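Local coordinates for protein bottromycin amidohydrolase (Streptomyces purpureus, PDB 6I5S) that probably hydrolyses a thiazoline-containing intermediate of bottromycin biosynthesis at a two-zinc centre, acting as the pathway's gatekeeper amidohydrolase, at residues R277-E282 against C349-V354. Numbering follows the deposited sequence. Where two conformers were deposited one is given.
Sequences RARTGE and CGNPFV
Arg279, near the end of helix 273-280, reaches across to Asn351 at the first position of the 351-354 turn. Its CB, CG and CD only span the gap: with CG anti to the carbonyl carbon (chi1 -65°) and the chain extended from CG to NE, the arm carries its charge past the turn toward the metals, and touching begins at NE. In the conformer described, Arg279 NE and NH2 are each 3.6 Å from Asn351 ND2, which sits at the guanidinium edge while the amide plane is turned 52° from that of the arginine. Since these nitrogens all carry hydrogens, the approach is van der Waals contact. The charge of NH2 is met by Asp348 in a salt bridge, and Trp276 adds a cation-pi contact. Asp348 is a ligand of one zinc; with four histidines and the carboxylated lysine that bridges both metals, it makes the binuclear centre characteristic of the amidohydrolase superfamily, probably the site of hydrolysis. The arginine is thus a second-shell residue, and its length suits that reach.

Ala278, one residue earlier, packs against the turn. Its CB touches Pro352 O at 3.6 Å and Val354 CG2 at 3.7 Å, and a methyl is small enough to let the CA atoms of Ala278 and Phe353 come within 6.6 Å. Asn351 to Val354 form a type II beta turn, closed by Val354 N to Asn351 O (3.0 Å); proline fits its second position, while Phe353 takes positive phi at the third. On the helix side, Thr280 OG1 bonds to Arg277 O at 2.7 Å and accepts from Glu282 N in an ST turn. Gly281 is the first residue to leave helical angles, with phi 85°, where a CB would jam against the preceding carbonyl O.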
ATOM      1  N   ARG A 277      -9.532 -11.150  -0.943  1.00 26.63           N
ATOM      2  CA  ARG A 277      -9.373 -12.451  -0.285  1.00 27.58           C
ATOM      3  C   ARG A 277      -9.871 -12.397   1.151  1.00 27.84           C
ATOM      4  O   ARG A 277     -10.603 -13.261   1.607  1.00 27.12           O
ATOM      5  CB  ARG A 277      -7.889 -12.832  -0.330  1.00 26.27           C
ATOM      6  CG  ARG A 277      -7.489 -14.203   0.284  1.00 28.61           C
ATOM      7  CD  ARG A 277      -7.838 -15.375  -0.669  1.00 26.01           C
ATOM      8  NE  ARG A 277      -7.101 -15.226  -1.916  1.00 28.11           N
ATOM      9  CZ  ARG A 277      -7.356 -15.982  -2.995  1.00 30.04           C
ATOM     10  NH1 ARG A 277      -6.679 -15.798  -4.109  1.00 33.92           N
ATOM     11  NH2 ARG A 277      -8.312 -16.892  -2.971  1.00 35.42           N
ATOM     12  N   ALA A 278      -9.473 -11.368   1.896  1.00 28.93           N
ATOM     13  CA  ALA A 278      -9.928 -11.283   3.282  1.00 27.52           C
ATOM     14  C   ALA A 278     -11.431 -11.082   3.401  1.00 32.42           C
ATOM     15  O   ALA A 278     -12.043 -11.609   4.332  1.00 36.97           O
ATOM     16  CB  ALA A 278      -9.155 -10.146   3.997  1.00 26.04           C
ATOM     17  N   ARG A 279     -12.078 -10.375   2.456  1.00 29.90           N
ATOM     18  CA  ARG A 279     -13.527 -10.171   2.527  0.59 26.81           C
ATOM     19  C   ARG A 279     -14.335 -11.442   2.303  1.00 32.88           C
ATOM     20  O   ARG A 279     -15.526 -11.479   2.645  1.00 33.92           O
ATOM     21  CB  ARG A 279     -13.961  -9.092   1.504  0.59 33.30           C
ATOM     22  CG  ARG A 279     -13.405  -7.686   1.785  0.59 43.64           C
ATOM     23  CD  ARG A 279     -13.627  -6.700   0.603  0.59 55.91           C
ATOM     24  NE  ARG A 279     -12.754  -5.508   0.634  0.59 58.90           N
ATOM     25  CZ  ARG A 279     -12.366  -4.800  -0.437  0.59 39.61           C
ATOM     26  NH1 ARG A 279     -12.746  -5.127  -1.673  0.59 49.54           N
ATOM     27  NH2 ARG A 279     -11.560  -3.773  -0.275  0.59 34.86           N
ATOM     28  N   THR A 280     -13.739 -12.477   1.691  1.00 31.63           N
ATOM     29  CA  THR A 280     -14.485 -13.705   1.387  1.00 32.48           C
ATOM     30  C   THR A 280     -14.817 -14.488   2.638  1.00 39.65           C
ATOM     31  O   THR A 280     -15.781 -15.263   2.636  1.00 35.77           O
ATOM     32  CB  THR A 280     -13.705 -14.657   0.488  1.00 33.73           C
ATOM     33  OG1 THR A 280     -12.527 -15.104   1.158  1.00 29.89           O
ATOM     34  CG2 THR A 280     -13.397 -14.069  -0.877  1.00 31.77           C
ATOM     35  N   GLY A 281     -14.026 -14.321   3.693  1.00 34.65           N
ATOM     36  CA  GLY A 281     -14.157 -15.172   4.856  1.00 41.27           C
ATOM     37  C   GLY A 281     -13.405 -16.481   4.761  1.00 36.47           C
ATOM     38  O   GLY A 281     -13.488 -17.287   5.693  1.00 38.30           O
ATOM     39  N   GLU A 282     -12.655 -16.699   3.684  1.00 32.99           N
ATOM     40  CA  GLU A 282     -11.794 -17.871   3.563  1.00 37.40           C
ATOM     41  C   GLU A 282     -10.661 -17.795   4.593  1.00 35.63           C
ATOM     42  O   GLU A 282     -10.316 -16.718   5.120  1.00 39.13           O
ATOM     43  CB  GLU A 282     -11.171 -17.980   2.160  1.00 36.50           C
ATOM     44  CG  GLU A 282     -10.174 -16.829   1.832  1.00 37.12           C
ATOM     45  CD  GLU A 282      -8.712 -17.128   2.204  1.00 37.39           C
ATOM     46  OE1 GLU A 282      -8.055 -16.276   2.884  1.00 34.00           O
ATOM     47  OE2 GLU A 282      -8.214 -18.205   1.822  1.00 41.22           O
ATOM     48  N   CYS A 349      -5.021  -2.204   3.854  1.00 27.07           N
ATOM     49  CA  CYS A 349      -4.704  -2.559   5.226  1.00 25.15           C
ATOM     50  C   CYS A 349      -5.538  -1.727   6.170  1.00 30.26           C
ATOM     51  O   CYS A 349      -5.806  -0.535   5.953  1.00 28.12           O
ATOM     52  CB  CYS A 349      -3.209  -2.459   5.522  1.00 27.44           C
ATOM     53  SG  CYS A 349      -2.444  -0.800   5.289  1.00 30.05           S
ATOM     54  N   GLY A 350      -5.908  -2.352   7.272  1.00 26.09           N
ATOM     55  CA  GLY A 350      -6.907  -1.816   8.176  1.00 31.00           C
ATOM     56  C   GLY A 350      -8.239  -2.518   8.077  1.00 31.98           C
ATOM     57  O   GLY A 350      -8.963  -2.584   9.060  1.00 34.10           O
ATOM     58  N   ASN A 351      -8.581  -3.014   6.896  1.00 31.97           N
ATOM     59  CA  ASN A 351      -9.725  -3.913   6.752  1.00 34.47           C
ATOM     60  C   ASN A 351      -9.484  -5.157   7.596  1.00 26.42           C
ATOM     61  O   ASN A 351      -8.320  -5.505   7.893  1.00 27.86           O
ATOM     62  CB  ASN A 351      -9.906  -4.339   5.300  1.00 38.00           C
ATOM     63  CG  ASN A 351     -10.574  -3.297   4.438  1.00 51.97           C
ATOM     64  OD1 ASN A 351     -10.664  -2.155   4.824  1.00 40.41           O
ATOM     65  ND2 ASN A 351     -10.994  -3.688   3.235  1.00100.00           N
ATOM     66  N   PRO A 352     -10.549  -5.858   8.006  1.00 25.06           N
ATOM     67  CA  PRO A 352     -10.342  -6.999   8.897  1.00 28.74           C
ATOM     68  C   PRO A 352      -9.348  -8.029   8.377  1.00 35.79           C
ATOM     69  O   PRO A 352      -9.432  -8.490   7.236  1.00 28.89           O
ATOM     70  CB  PRO A 352     -11.746  -7.555   9.038  1.00 28.45           C
ATOM     71  CG  PRO A 352     -12.670  -6.327   8.898  1.00 30.62           C
ATOM     72  CD  PRO A 352     -11.994  -5.534   7.847  1.00 33.37           C
ATOM     73  N   PHE A 353      -8.344  -8.317   9.209  1.00 30.65           N
ATOM     74  CA  PHE A 353      -7.291  -9.302   8.960  1.00 27.44           C
ATOM     75  C   PHE A 353      -6.356  -8.923   7.824  1.00 29.63           C
ATOM     76  O   PHE A 353      -5.607  -9.776   7.332  1.00 30.96           O
ATOM     77  CB  PHE A 353      -7.929 -10.683   8.759  1.00 31.34           C
ATOM     78  CG  PHE A 353      -8.649 -11.102   9.983  1.00 33.39           C
ATOM     79  CD1 PHE A 353      -7.934 -11.390  11.137  1.00 39.69           C
ATOM     80  CD2 PHE A 353     -10.015 -11.107  10.032  1.00 40.30           C
ATOM     81  CE1 PHE A 353      -8.580 -11.728  12.309  1.00 49.96           C
ATOM     82  CE2 PHE A 353     -10.666 -11.453  11.212  1.00 42.46           C
ATOM     83  CZ  PHE A 353      -9.943 -11.758  12.339  1.00 45.74           C
ATOM     84  N   VAL A 354      -6.330  -7.641   7.445  1.00 28.10           N
ATOM     85  CA  VAL A 354      -5.337  -7.101   6.514  1.00 24.76           C
ATOM     86  C   VAL A 354      -4.404  -6.218   7.335  1.00 26.55           C
ATOM     87  O   VAL A 354      -4.759  -5.085   7.657  1.00 27.90           O
ATOM     88  CB  VAL A 354      -5.983  -6.350   5.370  1.00 25.22           C
ATOM     89  CG1 VAL A 354      -4.918  -5.985   4.346  1.00 26.99           C
ATOM     90  CG2 VAL A 354      -7.090  -7.218   4.733  1.00 28.56           C
TER